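Local coordinates for protein glycosyltransferase (Streptomyces halstedii, PDB 3WAD) that is a glycosyltransferase of GT-B fold, built as two domains, each around a parallel beta sheet, at residues A139-G144 with E197-G202. Sequence-based numbering, arbitrary orientation.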
ATOM      1  N   ALA B 139       4.248  18.893  16.521  1.00 32.73           N
ATOM      2  CA  ALA B 139       5.363  18.707  15.601  1.00 33.01           C
ATOM      3  C   ALA B 139       5.246  19.664  14.389  1.00 33.99           C
ATOM      4  O   ALA B 139       6.258  20.301  14.023  1.00 35.87           O
ATOM      5  CB  ALA B 139       5.455  17.262  15.139  1.00 32.52           C
ATOM      6  N   ALA B 140       4.044  19.799  13.809  1.00 32.23           N
ATOM      7  CA  ALA B 140       3.806  20.599  12.607  1.00 33.12           C
ATOM      8  C   ALA B 140       4.112  22.070  12.779  1.00 35.88           C
ATOM      9  O   ALA B 140       4.543  22.725  11.811  1.00 38.26           O
ATOM     10  CB  ALA B 140       2.368  20.495  12.118  1.00 30.81           C
ATOM     11  N   GLU B 141       3.813  22.563  13.971  1.00 36.64           N
ATOM     12  CA  GLU B 141       3.909  23.961  14.291  1.00 40.47           C
ATOM     13  C   GLU B 141       5.330  24.335  14.722  1.00 40.69           C
ATOM     14  O   GLU B 141       5.662  25.496  14.841  1.00 41.35           O
ATOM     15  CB  GLU B 141       2.946  24.277  15.439  1.00 38.66           C
ATOM     16  CG  GLU B 141       1.504  24.120  14.964  1.00 44.32           C
ATOM     17  CD  GLU B 141       0.885  25.392  14.471  1.00 47.83           C
ATOM     18  OE1 GLU B 141      -0.343  25.366  14.138  1.00 43.94           O
ATOM     19  OE2 GLU B 141       1.628  26.416  14.442  1.00 49.74           O
ATOM     20  N   ALA B 142       6.152  23.338  15.012  1.00 41.59           N
ATOM     21  CA  ALA B 142       7.532  23.604  15.285  1.00 40.78           C
ATOM     22  C   ALA B 142       8.210  23.985  13.966  1.00 40.55           C
ATOM     23  O   ALA B 142       9.287  24.514  13.966  1.00 42.97           O
ATOM     24  CB  ALA B 142       8.140  22.402  15.960  1.00 42.16           C
ATOM     25  N   VAL B 143       7.534  23.842  12.846  1.00 39.60           N
ATOM     26  CA  VAL B 143       8.175  24.005  11.550  1.00 40.33           C
ATOM     27  C   VAL B 143       7.246  24.719  10.513  1.00 40.33           C
ATOM     28  O   VAL B 143       7.440  24.571   9.239  1.00 40.58           O
ATOM     29  CB  VAL B 143       8.804  22.612  11.001  1.00 40.03           C
ATOM     30  CG1 VAL B 143       9.728  21.910  12.066  1.00 40.09           C
ATOM     31  CG2 VAL B 143       7.768  21.631  10.483  1.00 39.24           C
ATOM     32  N   GLY B 144       6.201  25.397  11.038  1.00 38.67           N
ATOM     33  CA  GLY B 144       5.206  26.075  10.190  1.00 35.05           C
ATOM     34  C   GLY B 144       4.764  25.199   9.039  1.00 36.73           C
ATOM     35  O   GLY B 144       4.499  25.681   7.867  1.00 36.17           O
ATOM     36  N   GLU B 197      -5.777  27.975  18.455  1.00 32.74           N
ATOM     37  CA  GLU B 197      -6.942  27.131  18.317  1.00 33.17           C
ATOM     38  C   GLU B 197      -6.707  26.061  17.224  1.00 33.15           C
ATOM     39  O   GLU B 197      -7.289  24.989  17.214  1.00 30.89           O
ATOM     40  CB  GLU B 197      -8.195  27.970  18.057  1.00 31.51           C
ATOM     41  CG  GLU B 197      -9.520  27.175  17.918  1.00 30.42           C
ATOM     42  CD  GLU B 197      -9.978  26.404  19.203  1.00 32.14           C
ATOM     43  OE1 GLU B 197      -9.456  26.674  20.302  1.00 29.11           O
ATOM     44  OE2 GLU B 197     -10.886  25.520  19.114  1.00 31.76           O
ATOM     45  N   SER B 198      -5.809  26.362  16.310  1.00 33.05           N
ATOM     46  CA  SER B 198      -5.536  25.439  15.250  1.00 32.57           C
ATOM     47  C   SER B 198      -4.815  24.188  15.805  1.00 31.40           C
ATOM     48  O   SER B 198      -4.808  23.157  15.160  1.00 31.77           O
ATOM     49  CB  SER B 198      -4.726  26.157  14.176  1.00 32.75           C
ATOM     50  OG  SER B 198      -3.461  26.358  14.751  1.00 36.10           O
ATOM     51  N   LEU B 199      -4.286  24.236  17.032  1.00 30.37           N
ATOM     52  CA  LEU B 199      -3.693  23.028  17.668  1.00 30.25           C
ATOM     53  C   LEU B 199      -4.790  22.012  18.044  1.00 29.91           C
ATOM     54  O   LEU B 199      -4.535  20.804  18.174  1.00 28.61           O
ATOM     55  CB  LEU B 199      -2.900  23.367  18.960  1.00 30.14           C
ATOM     56  CG  LEU B 199      -1.615  24.188  18.691  1.00 29.68           C
ATOM     57  CD1 LEU B 199      -0.962  24.426  19.986  1.00 29.29           C
ATOM     58  CD2 LEU B 199      -0.647  23.437  17.724  1.00 30.21           C
ATOM     59  N   VAL B 200      -5.998  22.532  18.231  1.00 28.71           N
ATOM     60  CA  VAL B 200      -7.102  21.695  18.650  1.00 27.86           C
ATOM     61  C   VAL B 200      -7.724  20.982  17.499  1.00 27.68           C
ATOM     62  O   VAL B 200      -8.031  19.774  17.593  1.00 27.41           O
ATOM     63  CB  VAL B 200      -8.221  22.523  19.376  1.00 27.93           C
ATOM     64  CG1 VAL B 200      -9.423  21.612  19.567  1.00 25.17           C
ATOM     65  CG2 VAL B 200      -7.692  23.040  20.750  1.00 26.12           C
ATOM     66  N   THR B 201      -7.939  21.718  16.395  1.00 27.23           N
ATOM     67  CA  THR B 201      -8.673  21.135  15.299  1.00 25.58           C
ATOM     68  C   THR B 201      -8.007  21.056  13.925  1.00 24.98           C
ATOM     69  O   THR B 201      -8.639  20.527  12.973  1.00 24.62           O
ATOM     70  CB  THR B 201     -10.027  21.802  15.181  1.00 26.99           C
ATOM     71  OG1 THR B 201      -9.817  23.208  15.152  1.00 25.79           O
ATOM     72  CG2 THR B 201     -11.005  21.374  16.430  1.00 26.76           C
ATOM     73  N   GLY B 202      -6.747  21.504  13.833  1.00 23.92           N
ATOM     74  CA  GLY B 202      -5.984  21.474  12.583  1.00 26.34           C
ATOM     75  C   GLY B 202      -6.073  22.794  11.785  1.00 27.90           C
ATOM     76  O   GLY B 202      -7.034  23.567  11.937  1.00 26.46           O
TER
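E141, on helix 135-141, reaches across to S198 and L199 on the short helix 198-201, and this one long side chain makes every contact between the two segments. Its CB leaves the backbone in the direction of the other helix. CG, anti to the carbonyl carbon (chi1 -67°), extends the chain that way and packs against a methyl of L199, with E141 CG 3.6 Å from L199 CD2. Beyond CG the chain bends at chi2 (-93°), and CD is 4.1 Å from L199 CD2, so the methyl sits against CG and is only loosely near the carboxylate carbon. Leucine suits this place: it is buried, also touching V193 and L184, and its branched end supplies a methyl to the glutamate stem. At the tip, OE1 lies 3.3 Å from OG of S198, a weak hydrogen bond at most; that hydroxyl is also hydrogen-bonded to T196 OG1, its stronger partner. The stronger partner of OE1 is NE2 of H147, on strand 147-150. A glutamate thus serves both environments, with methylenes for the leucine and a carboxylate for the polar groups beyond, while the small serine brings a hydroxyl close without bulk. Only 97 Å² is buried in all, and the backbones stay well apart, 8.4 Å between CA of E141 and CA of L199. The arrangement joins helices leading into neighbouring parallel strands, 147-150 and 204-206, and is characteristic of the Rossmann-like N-terminal domain of a GT-B glycosyltransferase.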